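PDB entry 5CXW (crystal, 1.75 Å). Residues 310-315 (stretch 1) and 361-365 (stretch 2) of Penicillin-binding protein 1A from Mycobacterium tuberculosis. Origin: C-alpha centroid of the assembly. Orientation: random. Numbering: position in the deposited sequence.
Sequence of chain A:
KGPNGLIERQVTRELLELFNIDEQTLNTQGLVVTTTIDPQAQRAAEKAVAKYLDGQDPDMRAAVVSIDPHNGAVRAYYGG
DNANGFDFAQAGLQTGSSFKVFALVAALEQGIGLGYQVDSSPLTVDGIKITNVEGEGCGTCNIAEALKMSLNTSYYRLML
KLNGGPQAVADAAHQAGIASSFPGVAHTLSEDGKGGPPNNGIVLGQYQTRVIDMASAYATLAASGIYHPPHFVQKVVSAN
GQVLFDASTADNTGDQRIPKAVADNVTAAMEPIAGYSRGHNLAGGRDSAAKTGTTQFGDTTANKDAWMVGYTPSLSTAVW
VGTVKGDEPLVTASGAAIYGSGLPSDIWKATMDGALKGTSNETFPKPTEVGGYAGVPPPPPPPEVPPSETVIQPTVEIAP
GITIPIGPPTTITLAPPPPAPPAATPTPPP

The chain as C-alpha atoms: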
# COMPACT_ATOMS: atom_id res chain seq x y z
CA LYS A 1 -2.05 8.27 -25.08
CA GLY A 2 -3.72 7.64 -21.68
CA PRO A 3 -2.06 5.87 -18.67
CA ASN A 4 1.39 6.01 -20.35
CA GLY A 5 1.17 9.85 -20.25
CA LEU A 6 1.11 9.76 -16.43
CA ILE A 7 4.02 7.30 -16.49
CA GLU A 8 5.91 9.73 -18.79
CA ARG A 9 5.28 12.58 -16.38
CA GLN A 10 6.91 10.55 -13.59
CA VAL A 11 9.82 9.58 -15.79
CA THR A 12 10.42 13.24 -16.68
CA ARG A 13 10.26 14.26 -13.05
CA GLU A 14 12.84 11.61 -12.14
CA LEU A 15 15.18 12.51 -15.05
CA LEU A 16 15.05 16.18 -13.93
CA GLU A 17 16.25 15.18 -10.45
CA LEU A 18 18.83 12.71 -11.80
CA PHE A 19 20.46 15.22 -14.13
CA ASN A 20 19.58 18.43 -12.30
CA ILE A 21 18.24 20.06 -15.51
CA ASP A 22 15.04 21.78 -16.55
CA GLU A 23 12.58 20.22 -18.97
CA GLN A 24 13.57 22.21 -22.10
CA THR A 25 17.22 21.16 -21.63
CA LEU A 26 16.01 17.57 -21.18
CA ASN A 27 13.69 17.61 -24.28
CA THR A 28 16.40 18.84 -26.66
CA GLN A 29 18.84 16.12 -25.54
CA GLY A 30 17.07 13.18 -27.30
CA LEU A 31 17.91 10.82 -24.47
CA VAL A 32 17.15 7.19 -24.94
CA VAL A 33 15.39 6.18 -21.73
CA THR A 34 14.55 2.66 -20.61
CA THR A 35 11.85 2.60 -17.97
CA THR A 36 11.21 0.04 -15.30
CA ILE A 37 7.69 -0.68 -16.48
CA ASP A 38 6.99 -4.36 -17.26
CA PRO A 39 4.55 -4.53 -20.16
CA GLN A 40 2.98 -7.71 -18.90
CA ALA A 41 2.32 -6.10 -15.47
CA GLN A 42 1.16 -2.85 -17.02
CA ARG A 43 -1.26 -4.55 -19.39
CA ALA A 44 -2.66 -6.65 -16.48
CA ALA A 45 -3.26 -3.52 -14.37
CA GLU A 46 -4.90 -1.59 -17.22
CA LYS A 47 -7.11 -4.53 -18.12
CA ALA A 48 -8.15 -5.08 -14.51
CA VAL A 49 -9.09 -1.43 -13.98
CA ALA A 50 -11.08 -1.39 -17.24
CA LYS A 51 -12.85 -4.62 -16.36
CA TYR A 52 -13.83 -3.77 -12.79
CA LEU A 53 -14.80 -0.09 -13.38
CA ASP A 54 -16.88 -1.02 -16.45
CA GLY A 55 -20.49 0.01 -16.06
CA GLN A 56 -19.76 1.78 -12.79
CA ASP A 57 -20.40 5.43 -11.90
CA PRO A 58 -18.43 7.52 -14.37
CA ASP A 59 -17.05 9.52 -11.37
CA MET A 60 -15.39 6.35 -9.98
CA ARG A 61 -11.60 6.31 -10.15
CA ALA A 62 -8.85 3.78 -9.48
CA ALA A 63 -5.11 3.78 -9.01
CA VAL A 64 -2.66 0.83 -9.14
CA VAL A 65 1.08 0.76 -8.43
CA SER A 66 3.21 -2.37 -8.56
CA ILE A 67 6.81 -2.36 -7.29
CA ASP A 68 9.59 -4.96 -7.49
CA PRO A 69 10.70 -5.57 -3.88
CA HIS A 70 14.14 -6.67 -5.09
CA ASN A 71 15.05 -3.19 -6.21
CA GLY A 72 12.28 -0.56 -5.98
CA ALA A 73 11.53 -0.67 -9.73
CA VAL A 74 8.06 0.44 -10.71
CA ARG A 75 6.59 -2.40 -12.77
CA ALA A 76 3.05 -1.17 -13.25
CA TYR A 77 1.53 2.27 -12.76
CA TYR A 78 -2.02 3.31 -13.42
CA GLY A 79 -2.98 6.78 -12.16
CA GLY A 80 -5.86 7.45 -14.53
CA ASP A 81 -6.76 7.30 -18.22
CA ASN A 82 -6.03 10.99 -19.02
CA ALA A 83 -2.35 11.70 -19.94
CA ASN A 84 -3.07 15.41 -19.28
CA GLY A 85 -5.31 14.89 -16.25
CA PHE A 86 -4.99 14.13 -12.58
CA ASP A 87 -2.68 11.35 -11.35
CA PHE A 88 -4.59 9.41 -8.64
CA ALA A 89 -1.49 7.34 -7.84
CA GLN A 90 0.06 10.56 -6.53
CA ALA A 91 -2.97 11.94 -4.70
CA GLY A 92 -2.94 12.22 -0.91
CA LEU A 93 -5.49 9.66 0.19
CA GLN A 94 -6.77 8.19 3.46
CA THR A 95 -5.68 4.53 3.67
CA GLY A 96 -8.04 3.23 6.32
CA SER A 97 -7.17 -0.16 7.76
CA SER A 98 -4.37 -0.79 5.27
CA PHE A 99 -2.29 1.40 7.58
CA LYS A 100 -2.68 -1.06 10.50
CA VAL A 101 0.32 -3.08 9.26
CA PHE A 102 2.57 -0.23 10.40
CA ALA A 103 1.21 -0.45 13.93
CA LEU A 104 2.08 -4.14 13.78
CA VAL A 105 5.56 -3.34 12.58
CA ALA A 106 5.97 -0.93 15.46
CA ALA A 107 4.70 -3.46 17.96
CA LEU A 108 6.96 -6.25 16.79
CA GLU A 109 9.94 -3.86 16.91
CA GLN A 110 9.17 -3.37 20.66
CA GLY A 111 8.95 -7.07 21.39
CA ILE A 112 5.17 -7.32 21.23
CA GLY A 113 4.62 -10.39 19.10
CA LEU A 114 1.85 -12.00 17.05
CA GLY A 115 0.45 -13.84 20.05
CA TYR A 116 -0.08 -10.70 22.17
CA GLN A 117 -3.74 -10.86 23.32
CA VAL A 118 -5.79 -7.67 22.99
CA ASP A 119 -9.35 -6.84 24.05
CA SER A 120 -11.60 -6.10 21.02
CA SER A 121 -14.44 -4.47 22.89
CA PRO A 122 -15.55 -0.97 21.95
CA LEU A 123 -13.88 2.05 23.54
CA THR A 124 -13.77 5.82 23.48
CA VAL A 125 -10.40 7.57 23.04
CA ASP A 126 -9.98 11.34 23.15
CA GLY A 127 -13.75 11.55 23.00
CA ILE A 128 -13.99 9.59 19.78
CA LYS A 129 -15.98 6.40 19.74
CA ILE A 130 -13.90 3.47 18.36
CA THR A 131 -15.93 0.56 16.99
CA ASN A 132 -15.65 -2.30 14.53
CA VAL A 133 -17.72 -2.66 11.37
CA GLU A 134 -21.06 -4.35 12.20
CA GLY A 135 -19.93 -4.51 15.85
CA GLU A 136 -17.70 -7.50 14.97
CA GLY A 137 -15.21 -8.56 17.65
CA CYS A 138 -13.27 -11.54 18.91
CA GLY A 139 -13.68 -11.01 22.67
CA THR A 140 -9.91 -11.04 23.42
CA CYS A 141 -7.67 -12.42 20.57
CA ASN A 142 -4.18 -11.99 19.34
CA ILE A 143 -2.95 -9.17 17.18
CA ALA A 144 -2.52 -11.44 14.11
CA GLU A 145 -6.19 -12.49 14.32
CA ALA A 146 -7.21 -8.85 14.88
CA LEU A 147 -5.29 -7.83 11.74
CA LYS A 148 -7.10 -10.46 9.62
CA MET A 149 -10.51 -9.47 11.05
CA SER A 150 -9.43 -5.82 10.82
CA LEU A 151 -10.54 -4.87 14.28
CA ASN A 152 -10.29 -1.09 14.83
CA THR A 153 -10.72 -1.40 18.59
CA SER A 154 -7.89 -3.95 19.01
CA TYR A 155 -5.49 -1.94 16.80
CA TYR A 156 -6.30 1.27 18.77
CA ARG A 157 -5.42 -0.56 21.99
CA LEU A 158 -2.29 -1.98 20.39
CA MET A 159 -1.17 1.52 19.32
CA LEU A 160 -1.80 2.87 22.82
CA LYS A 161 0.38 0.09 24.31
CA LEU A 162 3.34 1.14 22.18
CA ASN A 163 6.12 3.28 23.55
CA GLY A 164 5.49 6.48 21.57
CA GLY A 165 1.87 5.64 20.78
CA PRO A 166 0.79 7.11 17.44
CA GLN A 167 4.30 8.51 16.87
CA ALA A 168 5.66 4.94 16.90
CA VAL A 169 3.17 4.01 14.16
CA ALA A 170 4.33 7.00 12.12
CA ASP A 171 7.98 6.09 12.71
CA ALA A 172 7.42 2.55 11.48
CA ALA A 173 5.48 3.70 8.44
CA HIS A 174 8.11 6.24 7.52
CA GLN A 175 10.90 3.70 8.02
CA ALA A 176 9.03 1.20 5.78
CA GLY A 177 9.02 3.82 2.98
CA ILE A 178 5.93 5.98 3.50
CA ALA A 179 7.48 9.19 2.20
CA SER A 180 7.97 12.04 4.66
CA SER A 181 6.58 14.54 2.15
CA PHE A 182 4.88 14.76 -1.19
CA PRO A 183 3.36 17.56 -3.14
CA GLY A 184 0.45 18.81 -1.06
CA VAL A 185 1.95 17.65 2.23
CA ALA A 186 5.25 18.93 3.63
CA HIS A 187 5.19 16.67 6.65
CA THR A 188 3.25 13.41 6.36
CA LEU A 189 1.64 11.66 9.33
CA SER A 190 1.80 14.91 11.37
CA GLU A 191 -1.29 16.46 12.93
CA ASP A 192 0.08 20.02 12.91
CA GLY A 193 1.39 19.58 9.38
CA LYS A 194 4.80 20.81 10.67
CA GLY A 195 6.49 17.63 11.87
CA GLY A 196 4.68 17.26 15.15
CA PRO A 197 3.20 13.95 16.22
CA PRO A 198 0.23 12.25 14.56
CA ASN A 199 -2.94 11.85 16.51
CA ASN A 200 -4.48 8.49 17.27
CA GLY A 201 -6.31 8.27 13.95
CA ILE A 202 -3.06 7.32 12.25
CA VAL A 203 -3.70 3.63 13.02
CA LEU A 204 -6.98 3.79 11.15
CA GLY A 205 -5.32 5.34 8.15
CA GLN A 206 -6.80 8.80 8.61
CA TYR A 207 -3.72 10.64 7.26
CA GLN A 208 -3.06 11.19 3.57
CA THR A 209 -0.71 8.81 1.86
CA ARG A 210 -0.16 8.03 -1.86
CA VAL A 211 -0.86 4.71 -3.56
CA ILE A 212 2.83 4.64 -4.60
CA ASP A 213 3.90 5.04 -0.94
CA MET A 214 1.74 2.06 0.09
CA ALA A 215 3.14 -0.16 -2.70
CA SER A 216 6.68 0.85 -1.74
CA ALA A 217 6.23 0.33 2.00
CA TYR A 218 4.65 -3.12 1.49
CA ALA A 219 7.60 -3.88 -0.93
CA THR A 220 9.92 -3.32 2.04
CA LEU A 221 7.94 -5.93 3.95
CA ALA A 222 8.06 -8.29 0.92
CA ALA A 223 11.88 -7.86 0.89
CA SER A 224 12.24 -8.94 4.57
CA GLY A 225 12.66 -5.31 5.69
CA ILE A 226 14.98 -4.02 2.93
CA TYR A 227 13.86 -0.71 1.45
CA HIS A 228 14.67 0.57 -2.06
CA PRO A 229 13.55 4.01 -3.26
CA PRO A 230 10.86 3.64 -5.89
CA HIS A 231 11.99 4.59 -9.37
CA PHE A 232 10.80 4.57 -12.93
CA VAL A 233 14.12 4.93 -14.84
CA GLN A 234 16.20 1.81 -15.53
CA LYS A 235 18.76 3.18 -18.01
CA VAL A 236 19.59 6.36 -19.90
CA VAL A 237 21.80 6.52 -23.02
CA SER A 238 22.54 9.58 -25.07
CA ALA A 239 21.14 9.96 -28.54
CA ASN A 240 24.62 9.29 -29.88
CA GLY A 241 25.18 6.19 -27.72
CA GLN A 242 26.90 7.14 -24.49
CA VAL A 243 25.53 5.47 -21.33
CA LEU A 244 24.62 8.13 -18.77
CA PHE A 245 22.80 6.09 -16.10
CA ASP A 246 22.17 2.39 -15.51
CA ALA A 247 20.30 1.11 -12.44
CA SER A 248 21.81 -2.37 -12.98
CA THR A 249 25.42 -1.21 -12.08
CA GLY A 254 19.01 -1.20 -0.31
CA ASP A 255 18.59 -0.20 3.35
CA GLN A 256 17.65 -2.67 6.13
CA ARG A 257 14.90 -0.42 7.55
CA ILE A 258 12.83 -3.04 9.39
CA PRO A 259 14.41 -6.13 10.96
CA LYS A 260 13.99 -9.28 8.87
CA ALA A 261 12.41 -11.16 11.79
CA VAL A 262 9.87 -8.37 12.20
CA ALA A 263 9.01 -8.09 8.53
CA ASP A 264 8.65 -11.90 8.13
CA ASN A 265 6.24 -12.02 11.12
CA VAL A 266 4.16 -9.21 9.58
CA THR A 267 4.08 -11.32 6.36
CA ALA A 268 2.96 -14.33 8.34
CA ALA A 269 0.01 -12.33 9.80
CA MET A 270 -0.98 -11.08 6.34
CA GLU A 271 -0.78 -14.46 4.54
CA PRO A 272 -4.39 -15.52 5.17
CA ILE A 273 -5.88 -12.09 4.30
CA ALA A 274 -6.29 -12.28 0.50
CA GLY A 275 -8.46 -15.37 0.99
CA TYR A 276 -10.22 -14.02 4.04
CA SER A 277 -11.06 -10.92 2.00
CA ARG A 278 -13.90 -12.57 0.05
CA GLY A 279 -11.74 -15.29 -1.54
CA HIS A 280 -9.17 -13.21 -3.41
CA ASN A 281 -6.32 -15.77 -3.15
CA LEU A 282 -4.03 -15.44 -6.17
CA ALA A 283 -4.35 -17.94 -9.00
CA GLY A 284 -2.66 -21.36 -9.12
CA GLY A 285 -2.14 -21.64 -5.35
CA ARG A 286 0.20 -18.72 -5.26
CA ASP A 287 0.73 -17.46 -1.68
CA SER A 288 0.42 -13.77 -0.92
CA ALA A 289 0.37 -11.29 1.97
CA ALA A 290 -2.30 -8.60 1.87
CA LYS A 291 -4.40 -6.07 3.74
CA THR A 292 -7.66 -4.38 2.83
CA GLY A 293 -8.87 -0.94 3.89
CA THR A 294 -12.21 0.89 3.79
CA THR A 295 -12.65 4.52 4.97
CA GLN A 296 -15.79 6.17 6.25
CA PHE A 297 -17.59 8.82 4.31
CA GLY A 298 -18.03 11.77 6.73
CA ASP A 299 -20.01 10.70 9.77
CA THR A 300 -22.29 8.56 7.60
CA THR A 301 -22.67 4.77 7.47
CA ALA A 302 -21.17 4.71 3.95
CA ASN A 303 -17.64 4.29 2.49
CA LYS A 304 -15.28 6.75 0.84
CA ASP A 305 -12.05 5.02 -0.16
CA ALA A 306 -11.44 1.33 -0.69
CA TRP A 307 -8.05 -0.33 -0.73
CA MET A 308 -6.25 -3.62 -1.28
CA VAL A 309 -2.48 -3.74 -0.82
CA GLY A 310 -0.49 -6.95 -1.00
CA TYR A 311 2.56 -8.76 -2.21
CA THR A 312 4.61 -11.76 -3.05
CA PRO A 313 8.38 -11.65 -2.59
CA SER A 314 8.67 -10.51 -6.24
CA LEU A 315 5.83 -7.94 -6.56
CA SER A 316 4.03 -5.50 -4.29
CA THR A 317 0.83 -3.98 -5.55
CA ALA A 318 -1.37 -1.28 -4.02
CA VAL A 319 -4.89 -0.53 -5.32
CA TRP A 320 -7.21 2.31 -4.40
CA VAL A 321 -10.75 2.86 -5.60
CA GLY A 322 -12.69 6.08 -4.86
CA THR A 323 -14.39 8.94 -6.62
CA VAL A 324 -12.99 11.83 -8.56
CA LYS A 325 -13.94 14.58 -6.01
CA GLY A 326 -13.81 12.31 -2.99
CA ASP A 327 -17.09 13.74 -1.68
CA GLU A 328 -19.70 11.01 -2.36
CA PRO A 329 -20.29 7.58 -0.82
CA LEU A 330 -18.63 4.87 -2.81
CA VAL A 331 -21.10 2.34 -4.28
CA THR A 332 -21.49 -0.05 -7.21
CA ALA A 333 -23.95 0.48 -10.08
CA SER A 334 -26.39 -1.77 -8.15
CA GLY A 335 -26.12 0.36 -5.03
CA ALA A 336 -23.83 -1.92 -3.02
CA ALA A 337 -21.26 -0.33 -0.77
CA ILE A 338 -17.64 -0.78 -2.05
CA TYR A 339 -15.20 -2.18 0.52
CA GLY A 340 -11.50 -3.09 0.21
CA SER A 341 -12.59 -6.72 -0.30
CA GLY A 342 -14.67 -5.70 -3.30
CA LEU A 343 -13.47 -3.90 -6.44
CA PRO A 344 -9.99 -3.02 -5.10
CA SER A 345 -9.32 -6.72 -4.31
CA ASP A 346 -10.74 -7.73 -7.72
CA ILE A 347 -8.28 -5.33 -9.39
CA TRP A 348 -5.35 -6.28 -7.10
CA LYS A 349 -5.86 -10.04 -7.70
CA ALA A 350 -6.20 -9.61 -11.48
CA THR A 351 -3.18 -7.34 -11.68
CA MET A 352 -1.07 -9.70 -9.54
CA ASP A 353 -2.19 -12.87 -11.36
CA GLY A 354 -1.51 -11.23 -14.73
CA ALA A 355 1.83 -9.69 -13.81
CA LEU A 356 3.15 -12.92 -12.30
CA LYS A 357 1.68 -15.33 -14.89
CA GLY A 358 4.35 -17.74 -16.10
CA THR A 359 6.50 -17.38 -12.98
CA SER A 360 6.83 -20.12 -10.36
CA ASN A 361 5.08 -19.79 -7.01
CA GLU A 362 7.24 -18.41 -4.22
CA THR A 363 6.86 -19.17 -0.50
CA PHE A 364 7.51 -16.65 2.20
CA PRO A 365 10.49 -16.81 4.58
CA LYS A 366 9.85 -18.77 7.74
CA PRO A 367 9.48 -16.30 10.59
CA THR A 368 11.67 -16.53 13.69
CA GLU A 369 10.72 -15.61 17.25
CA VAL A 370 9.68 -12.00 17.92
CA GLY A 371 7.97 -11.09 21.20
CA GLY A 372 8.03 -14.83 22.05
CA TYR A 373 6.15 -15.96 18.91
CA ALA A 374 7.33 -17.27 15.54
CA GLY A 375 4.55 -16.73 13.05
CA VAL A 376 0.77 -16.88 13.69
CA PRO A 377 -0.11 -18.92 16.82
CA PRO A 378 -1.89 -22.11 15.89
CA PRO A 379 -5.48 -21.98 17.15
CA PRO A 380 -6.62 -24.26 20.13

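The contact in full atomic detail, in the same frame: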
# COMPACT_ATOMS: atom_id res chain seq x y z
N GLY A 310 -1.09 -5.68 -1.34
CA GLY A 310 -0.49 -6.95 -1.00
C GLY A 310 0.57 -7.36 -1.99
O GLY A 310 0.72 -6.77 -3.07
N TYR A 311 1.32 -8.38 -1.57
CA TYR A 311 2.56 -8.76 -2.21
C TYR A 311 2.87 -10.23 -2.22
O TYR A 311 2.32 -11.02 -1.44
CB TYR A 311 3.73 -8.00 -1.52
CG TYR A 311 3.92 -8.23 -0.04
CD1 TYR A 311 4.67 -9.30 0.48
CD2 TYR A 311 3.33 -7.35 0.88
CE1 TYR A 311 4.85 -9.45 1.88
CE2 TYR A 311 3.51 -7.52 2.22
CZ TYR A 311 4.28 -8.54 2.73
OH TYR A 311 4.44 -8.64 4.10
N THR A 312 3.81 -10.60 -3.13
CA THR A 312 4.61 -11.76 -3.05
C THR A 312 6.04 -11.27 -2.88
O THR A 312 6.29 -10.09 -2.91
CB THR A 312 4.48 -12.60 -4.33
OG1 THR A 312 5.21 -11.97 -5.37
CG2 THR A 312 3.07 -12.78 -4.69
N PRO A 313 7.01 -12.17 -2.71
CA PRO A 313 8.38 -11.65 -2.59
C PRO A 313 8.90 -10.90 -3.83
O PRO A 313 9.89 -10.15 -3.75
CB PRO A 313 9.20 -12.94 -2.33
CG PRO A 313 8.19 -13.88 -1.72
CD PRO A 313 6.92 -13.61 -2.43
N SER A 314 8.23 -11.06 -4.97
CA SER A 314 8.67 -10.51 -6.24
C SER A 314 7.80 -9.36 -6.78
O SER A 314 8.14 -8.78 -7.78
CB SER A 314 8.80 -11.63 -7.26
OG SER A 314 9.90 -12.48 -6.90
N LEU A 315 6.70 -9.01 -6.10
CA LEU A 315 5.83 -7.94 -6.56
C LEU A 315 4.92 -7.46 -5.46
O LEU A 315 4.28 -8.25 -4.79
CB LEU A 315 5.02 -8.32 -7.80
CG LEU A 315 4.49 -7.12 -8.59
CD1 LEU A 315 5.62 -6.33 -9.26
CD2 LEU A 315 3.57 -7.68 -9.66
N ASN A 361 5.62 -20.27 -8.29
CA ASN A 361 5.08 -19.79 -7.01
C ASN A 361 6.16 -19.73 -5.96
O ASN A 361 6.79 -20.75 -5.67
CB ASN A 361 3.95 -20.69 -6.51
CG ASN A 361 2.70 -20.59 -7.37
OD1 ASN A 361 2.54 -19.67 -8.18
ND2 ASN A 361 1.78 -21.54 -7.17
N GLU A 362 6.31 -18.56 -5.33
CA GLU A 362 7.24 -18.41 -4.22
C GLU A 362 6.57 -18.59 -2.86
O GLU A 362 5.39 -18.33 -2.69
CB GLU A 362 7.85 -17.04 -4.23
CG GLU A 362 8.69 -16.80 -5.44
CD GLU A 362 9.34 -15.44 -5.42
OE1 GLU A 362 8.66 -14.42 -5.62
OE2 GLU A 362 10.58 -15.40 -5.17
N THR A 363 7.35 -19.06 -1.89
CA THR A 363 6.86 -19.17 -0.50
C THR A 363 7.58 -18.11 0.30
O THR A 363 8.66 -17.63 -0.07
CB THR A 363 7.14 -20.54 0.09
OG1 THR A 363 8.50 -20.83 -0.09
CG2 THR A 363 6.40 -21.60 -0.69
N PHE A 364 6.93 -17.70 1.37
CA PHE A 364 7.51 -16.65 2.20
C PHE A 364 8.54 -17.20 3.20
O PHE A 364 8.49 -18.37 3.58
CB PHE A 364 6.37 -15.94 2.93
CG PHE A 364 5.53 -15.12 2.04
CD1 PHE A 364 6.04 -13.99 1.49
CD2 PHE A 364 4.20 -15.43 1.82
CE1 PHE A 364 5.26 -13.15 0.67
CE2 PHE A 364 3.40 -14.63 1.00
CZ PHE A 364 3.92 -13.45 0.46
N PRO A 365 9.47 -16.34 3.64
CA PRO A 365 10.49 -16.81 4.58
C PRO A 365 9.87 -17.22 5.90
O PRO A 365 8.96 -16.59 6.38
CB PRO A 365 11.43 -15.59 4.73
CG PRO A 365 11.04 -14.64 3.69
CD PRO A 365 9.67 -14.94 3.22
O HOH W 1 6.29 -14.03 -6.87

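A single carboxylate oxygen, E362 OE1, gathers nearly all the polar contact between these two segments. S314 OG donates to E362 OE1 at 2.6 Å, a short hydrogen bond and the only direct one across the contact. S314 N lies 3.4 Å from the same E362 OE1, but the angle is too poor for a hydrogen bond. A water donates to E362 OE1 (water O to OE1, 2.7 Å) and also hydrogen-bonds T312 OG1 (water O to OG1, 2.8 Å), spanning a gap of 4.2 Å between T312 OG1 and E362 OE1.

The turn presents these groups together. T312 to L315 form a type I beta turn, in which the turn's own bond, L315 N to T312 O, is weak at 3.4 Å, while T312 N donates to L315 O at 2.9 Å across the same pair. Within the turn, S314 N donates to T312 OG1 (3.2 Å, N-H...acceptor angle 154°).

The apolar part centres on F364. Its CA-to-CB bond points sideways, yet the ring end comes nearer: F364 CE1 reaches P313 CD at 3.5 Å and Y311 CD1 at 3.9 Å. The Y311 and F364 rings, with centroids 5.9 Å apart and planes at 88°, form an oblique pair. Y311 O sits near the F364 ring plane, 3.5 Å from F364 CZ, so the carbonyl meets the ring's edge.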